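Local coordinates for protein fructosyl amine: oxygen oxidoreductase (Aspergillus fumigatus, PDB 3DJE) that oxidatively deglycates fructosyl amino acids, using bound FAD to oxidise the Amadori product at the expense of molecular oxygen, at residues L23-R27 against D84-K88; E68-L73 against K388-L392; E261-F265 against L316-M321; F329-R333 against V430-I435; A338-N342 against I399-R403. All blocks are in the same frame, centred on the assembly; numbering follows the deposited sequence.

Interaction 1. Residues L23-R27 against D84-K88; sequences LHLAR and DPLFK
Arg-27 and Asp-84 approach from opposite directions and meet end-on: both terminal nitrogens of the guanidinium close on one carboxylate oxygen. NH1 and NH2 of Arg-27 each lie 3.0 Å from OD2 of Asp-84, which sits in the guanidinium plane. Both nitrogens meet one oxygen and the planes are 39° apart, unlike the coplanar pairing of two nitrogens with two oxygens. NH2 uses the syn lone pair of OD2, whereas NH1 comes to the syn side but well out of the carboxylate plane; from NH2 to OD1 there is just a weak bond. OD1 is engaged by its own chain, accepting from the backbone N of Leu-86 at 3.0 Å in an Asx turn, which fixes the carboxylate where the chain leaves helix 64-83. An aspartate, short and with two acceptor oxygens, can serve both tasks. The arginine spans the gap because its chain is extended from CG to NE.

Apolar side chains pack beside the salt bridge. CD2 of Leu-23 lies over one face of the guanidinium, 4.0 Å above its plane, and meets CD2 of Leu-86 tip to tip at 3.8 Å. That same methyl of Leu-23 touches the edge of the Phe-87 ring at CZ, 3.7 Å away. Phe-87 also packs on Leu-370, Pro-371 and Ala-167.

The contact thus ties the end of helix 16-27, the helix of the Rossmann-type fold that binds FAD, to the loop after helix 64-83. Apolar carbon shields one face of the cation, but the pair lies at the surface, so any strengthening is probably modest.

Interaction 2. Residues E68-L73 against K388-L392; sequences EVNEIL and KIHEL
This is a helix-helix packing contact, in which Val-69 of helix 64-83 lies against Lys-388, Ile-389 and Leu-392 of helix 387-393. The local axes cross steeply, at -109°, and approach to 9.9 Å; Val-69 and Ile-389 stand at the crossing, their CA atoms 5.8 Å apart. Branched and compact, Val-69 suits this place because its two methyls divide the work. CG1, anti to the backbone N (chi1 167°), lies 3.7 Å from CD2 of Leu-392, the two side chains lying alongside one another and pointing opposite ways. CG2 turns the other way, resting 3.6 Å from the carbonyl O of Lys-388 and against the aliphatic CG of that lysine.

Around this centre the apolar surface continues through Ile-72, whose CG2 meets CD1 of Ile-389 at 3.9 Å. The arrangement joins helix 64-83 to helix 387-393, 315 residues on in the chain of this FAD-dependent, DAO-type oxidoreductase.

Toward solvent the seam is closed by charge. Lys-388 runs out extended and bends at its last torsion (chi4 64°), bringing NZ 2.8 Å from OE1 of Glu-68, nearly in line with the C-O bond. A lysine fits here because its methylenes can lie along Val-69 and Glu-68 while NZ reaches the carboxylate; the other oxygen of Glu-68 is paired with Lys-64. On the far side of Val-69, ND2 of Asn-70 lies 3.7 Å from CD2 of Leu-392, and the amide of Asn-70 is bonded to Glu-66, Glu-344 and Arg-365, the last a residue of the FSA pocket.

Interaction 3. Residues E261-F265 against L316-M321; sequences ERGFF and LLKETM. With FSA (1-S-(carboxymethyl)-1-thio-beta-D-fructopyranose), chain D.
Strand 263-265 crosses helix 316-320 at -64°, the segment axes 9.7 Å apart, with the CA atoms of Arg-262 and Leu-316 the nearest pair. Where the strand begins, Arg-262 and Gly-263 form a classic beta bulge opposite Asn-259. Gly-263 suits this spot because the lack of a side chain lets CD2 of Leu-316 come to 3.7 Å from its CA; its backbone angles are likewise those that only glycine adopts easily.

Phe-265 faces the helix, and the methyl CE of Met-321, modelled as selenomethionine, stands over the centre of its ring, 3.6 Å from the centroid, in a CH-pi contact. The selenium lies obliquely to the ring at 4.3 Å from the centroid, a Met-aromatic pairing. The bend at the last torsion (chi3 -60°) curls the methyl back over the face. Thr-320, whose hydroxyl OG1 donates to the carbonyl O of Leu-316 at 2.8 Å, passes alongside the ring near CE2.

At the other end Arg-262 runs across Glu-319, the guanidinium and carboxylate planes 71° apart. The salt bridge from NE of Arg-262 to OE1 of Glu-319 is weak at 3.4 Å; OE1 has a stronger partner in NE1 of Trp-146. A water accepting from NH2 of Arg-262 gives a second, weakly bonded link to OE2 of Glu-319.

Phe-264 turns away from the helix into the active site, stacked with Phe-258, and its ring edge meets the bound thio-sugar: CZ lies 3.3 Å from O2 of FSA. A helix thus packs on one face of the sheet, and on the other lies the FSA pocket beside the flavin, to which Phe-264 contributes an aromatic wall.

Interaction 4. Residues F329-R333 against V430-I435; sequences FSFAR and VQYRDI
Apolar contacts carry most of this interface. Val-430 fits its methyls against the start of strand 331-339: CG1 nestles on the backbone, 3.5 Å from N of Phe-331, while CG2 reaches CB of Phe-329 and CB of Ala-332. Ile-435 serves two neighbours at once, as a beta-branched residue can. Its CG1, in the crowded position (chi1 58°), carries CD1 over one face of the Arg-333 guanidinium, 3.6 Å from NE, while CG2 goes to the Phe-331 ring, 3.6 Å from CZ.

Flat groups come next. The Arg-433 guanidinium lies almost parallel to the Phe-331 ring, the planes 9° apart, but it is CB of Phe-331 that sits over its face, 3.9 Å above the plane and toward the rim.

Water supplies the polar link: one molecule donates to O of Ser-330 at 2.7 Å and to O of Gln-431 at 2.9 Å.

Ile-435 of the C-terminal tail thus covers a face of Arg-333, which is bonded to the carbonyls of Ser-46 and Asn-49 near the FAD. Between these two segments apolar packing and bridging water do the holding, while the charge of Arg-433 gives the tail a direct polar bond to the sheet, its salt bridge with Glu-274.

Interaction 5. Residues A338-N342 against I399-R403; sequences ADTAN and IAANR
Arg-403 reaches across to the end of strand 331-339 and donates from NH2 to the carbonyl O of Asp-339, at 2.9 Å and an N-H...O angle of 163°. Arg-403 closes a type II beta turn that starts at Ala-400, the last residue of helix 397-400. The oxygen lies in the guanidinium plane, but the donor stands 59° above the carbonyl plane, so it does not meet a lone pair squarely. NH1 adds a weak bond to the same oxygen and also binds the carbonyl of Asn-229. An arginine is apt here: extended from CG to NE, it bonds two backbone oxygens. The Asp-339 carboxylate pairs with Arg-232 and with Arg-411 of the FSA pocket, a second-shell arrangement consistent with positioning Arg-411.

Beyond the bond, the backbone passes over the cation, N of Ala-341 lying 3.5 Å above one guanidinium face, toward its rim. Ala-341, small enough to let the chains approach, sets its CB 3.4 Å from the carbonyl O of Ile-399, with CG2 of Ile-399 farther off. Asn-342, bonded through OD1 to the backbone N of Glu-344, stands perpendicular to Ile-399, its ND2 3.4 Å from CD1 of the isoleucine.

Overall arrangement
The five contacts are spread round the protein, none touching another. Interaction 3 lies nearest the pocket, since Phe-264 meets FSA and is about 5 Å from the FAD. Interactions 4 and 5 use opposite ends of strand 331-339, their centres about 33 Å apart; side chains of Arg-333 and Asp-339 come to about 6 Å from FAD and FSA respectively. Interactions 3 and 4 reach the same sheet, with nearest atoms about 5 Å apart. Interactions 2 and 5 are neighbours, centres about 18 Å apart, on consecutive helices 387-393 and 397-400. Interaction 1 uses helix 16-27 of the dinucleotide fold and the loop after helix 64-83, the helix of interaction 2, their centres about 22 Å apart.

Interaction 1. Residues L23-R27 against D84-K88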
# COMPACT_ATOMS: atom_id res chain seq x y z
N LEU A 23 -10.62 -13.55 -3.31
CA LEU A 23 -9.99 -14.83 -2.97
C LEU A 23 -10.66 -15.46 -1.76
O LEU A 23 -11.01 -16.65 -1.79
CB LEU A 23 -8.50 -14.63 -2.72
CG LEU A 23 -7.75 -15.90 -2.29
CD1 LEU A 23 -7.80 -16.96 -3.41
CD2 LEU A 23 -6.31 -15.55 -1.89
N HIS A 24 -10.84 -14.66 -0.71
CA HIS A 24 -11.43 -15.20 0.52
C HIS A 24 -12.90 -15.53 0.39
O HIS A 24 -13.35 -16.53 0.96
CB HIS A 24 -11.08 -14.34 1.72
CG HIS A 24 -9.65 -14.48 2.11
ND1 HIS A 24 -9.16 -15.61 2.74
CD2 HIS A 24 -8.58 -13.66 1.93
CE1 HIS A 24 -7.87 -15.47 2.95
NE2 HIS A 24 -7.49 -14.30 2.46
N LEU A 25 -13.64 -14.77 -0.41
CA LEU A 25 -15.03 -15.15 -0.69
C LEU A 25 -15.05 -16.52 -1.36
O LEU A 25 -15.84 -17.40 -0.97
CB LEU A 25 -15.73 -14.13 -1.59
CG LEU A 25 -16.17 -12.84 -0.90
CD1 LEU A 25 -16.54 -11.79 -1.95
CD2 LEU A 25 -17.34 -13.02 0.09
N ALA A 26 -14.19 -16.70 -2.37
CA ALA A 26 -14.12 -17.95 -3.12
C ALA A 26 -13.73 -19.10 -2.19
O ALA A 26 -14.34 -20.17 -2.23
CB ALA A 26 -13.13 -17.85 -4.27
N ARG A 27 -12.74 -18.86 -1.33
CA ARG A 27 -12.32 -19.92 -0.38
C ARG A 27 -13.42 -20.30 0.60
O ARG A 27 -13.48 -21.45 1.06
CB ARG A 27 -11.06 -19.52 0.38
CG ARG A 27 -9.84 -19.50 -0.50
CD ARG A 27 -8.63 -19.11 0.35
NE ARG A 27 -7.39 -19.28 -0.39
CZ ARG A 27 -6.18 -19.03 0.13
NH1 ARG A 27 -6.07 -18.58 1.38
NH2 ARG A 27 -5.09 -19.23 -0.60
N ASP A 84 0.84 -20.11 3.68
CA ASP A 84 -0.15 -20.32 2.62
C ASP A 84 0.62 -20.59 1.33
O ASP A 84 1.34 -19.72 0.86
CB ASP A 84 -1.04 -19.08 2.46
CG ASP A 84 -2.16 -19.25 1.44
OD1 ASP A 84 -2.08 -20.14 0.56
OD2 ASP A 84 -3.12 -18.45 1.52
N PRO A 85 0.48 -21.80 0.74
CA PRO A 85 1.24 -22.15 -0.47
C PRO A 85 1.05 -21.16 -1.62
O PRO A 85 1.94 -21.03 -2.48
CB PRO A 85 0.69 -23.53 -0.86
CG PRO A 85 0.07 -24.05 0.37
CD PRO A 85 -0.40 -22.90 1.18
N LEU A 86 -0.08 -20.46 -1.64
CA LEU A 86 -0.34 -19.51 -2.70
C LEU A 86 0.55 -18.27 -2.58
O LEU A 86 0.91 -17.67 -3.60
CB LEU A 86 -1.81 -19.06 -2.70
CG LEU A 86 -2.26 -18.20 -3.88
CD1 LEU A 86 -2.27 -19.01 -5.16
CD2 LEU A 86 -3.65 -17.68 -3.55
N PHE A 87 0.91 -17.90 -1.35
CA PHE A 87 1.66 -16.65 -1.12
C PHE A 87 3.12 -16.85 -0.78
O PHE A 87 3.94 -15.97 -1.03
CB PHE A 87 0.97 -15.80 -0.03
CG PHE A 87 -0.37 -15.29 -0.47
CD1 PHE A 87 -0.45 -14.27 -1.41
CD2 PHE A 87 -1.55 -15.86 0.01
CE1 PHE A 87 -1.70 -13.79 -1.85
CE2 PHE A 87 -2.78 -15.40 -0.43
CZ PHE A 87 -2.86 -14.36 -1.37
N LYS A 88 3.45 -18.01 -0.22
CA LYS A 88 4.85 -18.32 0.12
C LYS A 88 5.87 -18.03 -1.01
O LYS A 88 6.97 -17.54 -0.73
CB LYS A 88 4.99 -19.78 0.56
CG LYS A 88 4.39 -20.05 1.91
CD LYS A 88 4.45 -21.54 2.24
CE LYS A 88 5.87 -22.09 2.11
NZ LYS A 88 6.85 -21.42 3.03

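Interaction 2. Residues E68-L73 against K388-L392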
# COMPACT_ATOMS: atom_id res chain seq x y z
N GLU A 68 -2.29 -3.85 20.13
CA GLU A 68 -2.86 -5.20 20.24
C GLU A 68 -3.63 -5.62 18.99
O GLU A 68 -3.42 -6.71 18.46
CB GLU A 68 -3.72 -5.31 21.51
CG GLU A 68 -2.88 -5.15 22.77
CD GLU A 68 -3.65 -5.37 24.07
OE1 GLU A 68 -4.90 -5.45 24.06
OE2 GLU A 68 -2.96 -5.45 25.13
N VAL A 69 -4.49 -4.73 18.50
CA VAL A 69 -5.27 -5.03 17.30
C VAL A 69 -4.33 -5.18 16.10
O VAL A 69 -4.46 -6.12 15.32
CB VAL A 69 -6.36 -3.98 17.04
CG1 VAL A 69 -6.94 -4.13 15.63
CG2 VAL A 69 -7.46 -4.09 18.11
N ASN A 70 -3.39 -4.25 15.95
CA ASN A 70 -2.48 -4.32 14.80
C ASN A 70 -1.60 -5.57 14.82
O ASN A 70 -1.29 -6.13 13.76
CB ASN A 70 -1.69 -3.02 14.66
CG ASN A 70 -2.50 -1.96 13.95
OD1 ASN A 70 -2.51 -1.91 12.71
ND2 ASN A 70 -3.23 -1.14 14.71
N GLU A 71 -1.25 -6.03 16.01
CA GLU A 71 -0.50 -7.29 16.16
C GLU A 71 -1.30 -8.50 15.67
O GLU A 71 -0.74 -9.39 15.01
CB GLU A 71 -0.08 -7.50 17.61
CG GLU A 71 1.11 -6.64 18.02
CD GLU A 71 1.51 -6.84 19.48
OE1 GLU A 71 0.65 -7.18 20.32
OE2 GLU A 71 2.70 -6.63 19.78
N ILE A 72 -2.59 -8.52 16.00
CA ILE A 72 -3.49 -9.59 15.58
C ILE A 72 -3.55 -9.63 14.05
O ILE A 72 -3.39 -10.70 13.45
CB ILE A 72 -4.90 -9.40 16.17
CG1 ILE A 72 -4.85 -9.61 17.69
CG2 ILE A 72 -5.91 -10.37 15.53
CD1 ILE A 72 -6.16 -9.27 18.41
N LEU A 73 -3.74 -8.47 13.43
CA LEU A 73 -3.89 -8.41 11.98
C LEU A 73 -2.57 -8.72 11.27
O LEU A 73 -2.56 -9.37 10.22
CB LEU A 73 -4.45 -7.06 11.53
CG LEU A 73 -5.85 -6.71 12.06
CD1 LEU A 73 -6.34 -5.40 11.45
CD2 LEU A 73 -6.87 -7.84 11.81
N LYS A 388 -13.30 -6.27 19.79
CA LYS A 388 -12.01 -5.62 20.00
C LYS A 388 -11.45 -5.02 18.70
O LYS A 388 -10.98 -3.88 18.69
CB LYS A 388 -11.02 -6.62 20.60
CG LYS A 388 -9.60 -6.10 20.78
CD LYS A 388 -8.64 -7.21 21.20
CE LYS A 388 -7.29 -6.65 21.67
NZ LYS A 388 -7.41 -5.81 22.91
N ILE A 389 -11.52 -5.79 17.62
CA ILE A 389 -10.98 -5.35 16.33
C ILE A 389 -11.94 -4.34 15.70
O ILE A 389 -11.52 -3.27 15.23
CB ILE A 389 -10.74 -6.55 15.39
CG1 ILE A 389 -9.67 -7.48 16.00
CG2 ILE A 389 -10.34 -6.08 13.97
CD1 ILE A 389 -9.50 -8.78 15.26
N HIS A 390 -13.23 -4.66 15.75
CA HIS A 390 -14.25 -3.78 15.20
C HIS A 390 -14.13 -2.34 15.72
O HIS A 390 -14.25 -1.39 14.95
CB HIS A 390 -15.64 -4.31 15.49
CG HIS A 390 -16.73 -3.40 15.01
ND1 HIS A 390 -16.96 -3.16 13.67
CD2 HIS A 390 -17.64 -2.66 15.69
CE1 HIS A 390 -17.97 -2.32 13.55
NE2 HIS A 390 -18.40 -2.00 14.76
N GLU A 391 -13.89 -2.19 17.02
CA GLU A 391 -13.82 -0.86 17.63
C GLU A 391 -12.78 0.04 16.96
O GLU A 391 -12.98 1.27 16.87
CB GLU A 391 -13.56 -0.99 19.13
CG GLU A 391 -13.99 0.21 19.96
CD GLU A 391 -15.39 0.73 19.63
OE1 GLU A 391 -16.34 -0.09 19.46
OE2 GLU A 391 -15.54 1.97 19.55
N LEU A 392 -11.69 -0.55 16.48
CA LEU A 392 -10.63 0.22 15.85
C LEU A 392 -10.88 0.52 14.37
O LEU A 392 -10.52 1.60 13.90
CB LEU A 392 -9.27 -0.48 16.01
CG LEU A 392 -8.05 0.37 15.66
CD1 LEU A 392 -7.93 1.59 16.60
CD2 LEU A 392 -6.76 -0.45 15.69

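Interaction 3. Residues E261-F265 against L316-M321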
# COMPACT_ATOMS: atom_id res chain seq x y z
N GLU A 261 13.38 8.86 7.39
CA GLU A 261 13.56 10.27 7.03
C GLU A 261 14.24 10.49 5.69
O GLU A 261 14.54 11.64 5.33
CB GLU A 261 14.38 10.97 8.12
CG GLU A 261 13.70 10.97 9.48
CD GLU A 261 14.45 11.81 10.46
OE1 GLU A 261 14.26 13.06 10.44
OE2 GLU A 261 15.22 11.23 11.25
N ARG A 262 14.51 9.42 4.95
CA ARG A 262 15.25 9.54 3.70
C ARG A 262 14.61 8.72 2.59
O ARG A 262 14.39 9.21 1.48
CB ARG A 262 16.71 9.11 3.88
CG ARG A 262 17.49 9.88 4.95
CD ARG A 262 17.79 11.30 4.47
NE ARG A 262 18.71 11.97 5.39
CZ ARG A 262 18.35 12.75 6.40
NH1 ARG A 262 17.07 12.99 6.65
NH2 ARG A 262 19.28 13.30 7.18
N GLY A 263 14.32 7.46 2.88
CA GLY A 263 13.84 6.57 1.84
C GLY A 263 14.29 5.14 2.01
O GLY A 263 14.89 4.75 3.03
N PHE A 264 14.01 4.34 1.00
CA PHE A 264 14.32 2.93 1.06
C PHE A 264 14.52 2.32 -0.31
O PHE A 264 14.12 2.88 -1.33
CB PHE A 264 13.25 2.17 1.85
CG PHE A 264 11.86 2.30 1.30
CD1 PHE A 264 11.36 1.37 0.36
CD2 PHE A 264 11.01 3.32 1.74
CE1 PHE A 264 10.05 1.47 -0.13
CE2 PHE A 264 9.70 3.44 1.25
CZ PHE A 264 9.22 2.51 0.31
N PHE A 265 15.15 1.15 -0.31
CA PHE A 265 15.34 0.39 -1.52
C PHE A 265 15.50 -1.10 -1.23
O PHE A 265 15.67 -1.50 -0.07
CB PHE A 265 16.51 0.94 -2.34
CG PHE A 265 17.82 0.97 -1.61
CD1 PHE A 265 18.60 -0.18 -1.52
CD2 PHE A 265 18.29 2.15 -1.02
CE1 PHE A 265 19.82 -0.17 -0.84
CE2 PHE A 265 19.51 2.17 -0.32
CZ PHE A 265 20.28 1.01 -0.24
N LEU A 316 19.33 10.43 -1.38
CA LEU A 316 19.32 9.17 -0.66
C LEU A 316 20.42 8.24 -1.18
O LEU A 316 21.15 7.62 -0.40
CB LEU A 316 17.95 8.50 -0.81
CG LEU A 316 17.83 7.01 -0.44
CD1 LEU A 316 18.11 6.73 1.04
CD2 LEU A 316 16.45 6.52 -0.84
N LEU A 317 20.51 8.13 -2.51
CA LEU A 317 21.51 7.25 -3.11
C LEU A 317 22.93 7.72 -2.77
O LEU A 317 23.81 6.91 -2.54
CB LEU A 317 21.34 7.16 -4.63
CG LEU A 317 20.08 6.41 -5.09
CD1 LEU A 317 19.86 6.60 -6.58
CD2 LEU A 317 20.19 4.92 -4.72
N LYS A 318 23.13 9.03 -2.73
CA LYS A 318 24.45 9.55 -2.37
C LYS A 318 24.91 9.07 -0.99
O LYS A 318 26.09 8.81 -0.79
CB LYS A 318 24.49 11.08 -2.46
CG LYS A 318 25.89 11.68 -2.29
CD LYS A 318 26.54 11.96 -3.64
CE LYS A 318 26.02 13.26 -4.27
NZ LYS A 318 24.58 13.19 -4.66
N GLU A 319 23.96 8.95 -0.06
CA GLU A 319 24.24 8.55 1.32
C GLU A 319 24.44 7.05 1.50
O GLU A 319 24.90 6.61 2.56
CB GLU A 319 23.10 9.00 2.24
CG GLU A 319 22.92 10.52 2.31
CD GLU A 319 21.87 10.97 3.32
OE1 GLU A 319 21.27 10.13 4.03
OE2 GLU A 319 21.65 12.19 3.40
N THR A 320 24.10 6.27 0.47
CA THR A 320 23.99 4.81 0.59
C THR A 320 24.73 4.06 -0.52
O THR A 320 25.63 3.26 -0.25
CB THR A 320 22.50 4.37 0.59
OG1 THR A 320 21.86 4.88 -0.59
CG2 THR A 320 21.78 4.91 1.81
N MSE A 321 24.32 4.31 -1.75
CA MSE A 321 24.92 3.70 -2.93
C MSE A 321 25.36 4.80 -3.90
O MSE A 321 24.78 4.96 -4.98
CB MSE A 321 23.93 2.75 -3.59
CG MSE A 321 23.58 1.61 -2.67
SE MSE A 321 22.45 0.30 -3.50
CE MSE A 321 20.92 1.42 -3.94
OAB FSA D . 4.39 -0.74 5.70
CAL FSA D . 5.62 -0.73 5.51
OAA FSA D . 6.40 -1.47 6.18
CAH FSA D . 6.25 0.18 4.47
SAK FSA D . 5.08 1.27 3.74
C1 FSA D . 6.25 2.13 2.73
C2 FSA D . 5.72 3.51 2.32
O2 FSA D . 6.44 3.99 1.17
C3 FSA D . 5.87 4.53 3.46
O3 FSA D . 7.26 4.76 3.73
C4 FSA D . 5.13 5.84 3.17
O4 FSA D . 5.14 6.67 4.34
C5 FSA D . 3.67 5.59 2.77
O5 FSA D . 2.90 5.13 3.89
C6 FSA D . 3.62 4.57 1.64
O6 FSA D . 4.31 3.37 2.03
O HOH W 1 21.89 12.27 6.43

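Interaction 4. Residues F329-R333 against V430-I435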
# COMPACT_ATOMS: atom_id res chain seq x y z
N PHE A 329 17.09 6.83 -14.46
CA PHE A 329 15.99 5.95 -14.04
C PHE A 329 15.44 5.17 -15.23
O PHE A 329 15.32 5.72 -16.33
CB PHE A 329 14.86 6.76 -13.42
CG PHE A 329 15.26 7.59 -12.23
CD1 PHE A 329 16.28 7.17 -11.37
CD2 PHE A 329 14.59 8.78 -11.95
CE1 PHE A 329 16.64 7.95 -10.26
CE2 PHE A 329 14.94 9.55 -10.84
CZ PHE A 329 15.96 9.14 -10.00
N SER A 330 15.10 3.90 -15.01
CA SER A 330 14.51 3.08 -16.08
C SER A 330 12.98 3.09 -16.02
O SER A 330 12.32 2.69 -16.98
CB SER A 330 15.01 1.64 -15.97
OG SER A 330 14.67 1.12 -14.70
N PHE A 331 12.44 3.51 -14.88
CA PHE A 331 10.99 3.57 -14.65
C PHE A 331 10.74 4.52 -13.48
O PHE A 331 11.56 4.62 -12.57
CB PHE A 331 10.44 2.17 -14.34
CG PHE A 331 8.95 2.15 -14.07
CD1 PHE A 331 8.04 2.36 -15.09
CD2 PHE A 331 8.47 1.91 -12.78
CE1 PHE A 331 6.65 2.36 -14.85
CE2 PHE A 331 7.10 1.90 -12.52
CZ PHE A 331 6.18 2.12 -13.55
N ALA A 332 9.61 5.21 -13.53
CA ALA A 332 9.17 6.09 -12.44
C ALA A 332 7.66 6.24 -12.44
O ALA A 332 7.04 6.34 -13.50
CB ALA A 332 9.83 7.47 -12.55
N ARG A 333 7.07 6.28 -11.25
CA ARG A 333 5.65 6.58 -11.15
C ARG A 333 5.24 7.11 -9.79
O ARG A 333 5.94 6.93 -8.79
CB ARG A 333 4.78 5.36 -11.49
CG ARG A 333 4.59 4.34 -10.36
CD ARG A 333 3.48 3.43 -10.80
NE ARG A 333 3.18 2.28 -9.93
CZ ARG A 333 2.06 2.16 -9.23
NH1 ARG A 333 1.83 1.06 -8.54
NH2 ARG A 333 1.15 3.14 -9.24
N VAL A 430 11.07 9.97 -17.98
CA VAL A 430 11.45 8.57 -18.08
C VAL A 430 10.56 7.84 -19.10
O VAL A 430 9.40 8.20 -19.28
CB VAL A 430 11.37 7.88 -16.68
CG1 VAL A 430 11.88 6.45 -16.75
CG2 VAL A 430 12.18 8.67 -15.64
N GLN A 431 11.14 6.85 -19.77
CA GLN A 431 10.42 5.99 -20.71
C GLN A 431 9.14 5.40 -20.09
O GLN A 431 9.14 5.00 -18.92
CB GLN A 431 11.33 4.84 -21.14
CG GLN A 431 10.72 3.91 -22.16
CD GLN A 431 10.78 4.48 -23.56
OE1 GLN A 431 9.77 4.91 -24.12
NE2 GLN A 431 11.98 4.50 -24.13
N TYR A 432 8.06 5.37 -20.87
CA TYR A 432 6.81 4.76 -20.43
C TYR A 432 6.92 3.24 -20.45
O TYR A 432 7.56 2.65 -21.33
CB TYR A 432 5.63 5.23 -21.29
CG TYR A 432 4.33 4.53 -20.97
CD1 TYR A 432 3.60 4.88 -19.83
CD2 TYR A 432 3.82 3.52 -21.79
CE1 TYR A 432 2.40 4.24 -19.51
CE2 TYR A 432 2.62 2.88 -21.48
CZ TYR A 432 1.91 3.25 -20.34
OH TYR A 432 0.73 2.63 -20.02
N ARG A 433 6.27 2.63 -19.46
CA ARG A 433 6.08 1.19 -19.39
C ARG A 433 4.66 0.97 -18.91
O ARG A 433 4.20 1.66 -17.99
CB ARG A 433 7.07 0.57 -18.40
CG ARG A 433 6.91 -0.94 -18.19
CD ARG A 433 7.88 -1.42 -17.10
NE ARG A 433 9.27 -1.17 -17.49
CZ ARG A 433 10.32 -1.26 -16.67
NH1 ARG A 433 10.15 -1.60 -15.39
NH2 ARG A 433 11.54 -1.00 -17.13
N ASP A 434 3.97 0.03 -19.54
CA ASP A 434 2.61 -0.30 -19.17
C ASP A 434 2.68 -1.44 -18.17
O ASP A 434 2.87 -2.60 -18.56
CB ASP A 434 1.79 -0.69 -20.41
CG ASP A 434 0.38 -1.13 -20.07
OD1 ASP A 434 0.03 -1.19 -18.87
OD2 ASP A 434 -0.39 -1.43 -21.01
N ILE A 435 2.53 -1.12 -16.89
CA ILE A 435 2.69 -2.13 -15.85
C ILE A 435 1.46 -3.04 -15.67
O ILE A 435 1.49 -3.95 -14.84
CB ILE A 435 3.13 -1.52 -14.49
CG1 ILE A 435 2.13 -0.48 -14.00
CG2 ILE A 435 4.53 -0.91 -14.64
CD1 ILE A 435 2.37 -0.05 -12.56
O HOH W 2 9.99 2.32 -18.30
O HOH W 3 8.52 5.92 -16.18

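Interaction 5. Residues A338-N342 against I399-R403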
# COMPACT_ATOMS: atom_id res chain seq x y z
N ALA A 338 -4.85 5.89 0.57
CA ALA A 338 -5.70 6.84 1.29
C ALA A 338 -5.61 6.66 2.78
O ALA A 338 -5.81 5.56 3.29
CB ALA A 338 -7.15 6.74 0.81
N ASP A 339 -5.31 7.76 3.46
CA ASP A 339 -5.06 7.74 4.90
C ASP A 339 -6.31 8.11 5.68
O ASP A 339 -6.99 9.11 5.37
CB ASP A 339 -4.00 8.78 5.29
CG ASP A 339 -2.60 8.41 4.86
OD1 ASP A 339 -2.20 7.23 5.02
OD2 ASP A 339 -1.89 9.33 4.43
N THR A 340 -6.62 7.31 6.69
CA THR A 340 -7.60 7.71 7.70
C THR A 340 -6.92 8.68 8.67
O THR A 340 -5.70 8.86 8.62
CB THR A 340 -8.16 6.50 8.46
OG1 THR A 340 -7.06 5.79 9.05
CG2 THR A 340 -8.95 5.54 7.51
N ALA A 341 -7.70 9.31 9.56
CA ALA A 341 -7.17 10.36 10.44
C ALA A 341 -6.11 9.87 11.43
O ALA A 341 -5.32 10.66 11.94
CB ALA A 341 -8.32 11.06 11.20
N ASN A 342 -6.11 8.56 11.69
CA ASN A 342 -5.13 7.94 12.60
C ASN A 342 -4.41 6.74 11.97
O ASN A 342 -3.75 5.96 12.66
CB ASN A 342 -5.83 7.51 13.90
CG ASN A 342 -6.86 6.43 13.67
OD1 ASN A 342 -7.18 6.06 12.53
ND2 ASN A 342 -7.41 5.91 14.77
N ILE A 399 -13.77 10.67 14.37
CA ILE A 399 -12.31 10.81 14.35
C ILE A 399 -11.84 11.73 13.22
O ILE A 399 -10.75 12.30 13.28
CB ILE A 399 -11.60 9.42 14.26
CG1 ILE A 399 -10.18 9.51 14.83
CG2 ILE A 399 -11.59 8.88 12.82
CD1 ILE A 399 -9.76 8.29 15.61
N ALA A 400 -12.69 11.87 12.21
CA ALA A 400 -12.38 12.67 11.03
C ALA A 400 -13.00 14.07 11.06
O ALA A 400 -12.79 14.86 10.14
CB ALA A 400 -12.81 11.92 9.78
N ALA A 401 -13.77 14.37 12.11
CA ALA A 401 -14.32 15.71 12.27
C ALA A 401 -13.19 16.67 12.65
O ALA A 401 -12.24 16.28 13.34
CB ALA A 401 -15.41 15.72 13.32
N ASN A 402 -13.29 17.91 12.16
CA ASN A 402 -12.25 18.93 12.31
C ASN A 402 -10.93 18.51 11.68
O ASN A 402 -9.86 18.80 12.23
CB ASN A 402 -12.02 19.29 13.79
CG ASN A 402 -13.28 19.77 14.48
OD1 ASN A 402 -13.64 19.27 15.55
ND2 ASN A 402 -13.97 20.73 13.87
N ARG A 403 -11.00 17.85 10.53
CA ARG A 403 -9.81 17.19 9.98
C ARG A 403 -8.74 18.13 9.44
O ARG A 403 -9.01 19.01 8.61
CB ARG A 403 -10.18 16.13 8.95
CG ARG A 403 -8.95 15.39 8.49
CD ARG A 403 -9.24 14.00 8.00
NE ARG A 403 -7.98 13.33 7.71
CZ ARG A 403 -7.88 12.16 7.09
NH1 ARG A 403 -8.98 11.53 6.70
NH2 ARG A 403 -6.68 11.62 6.88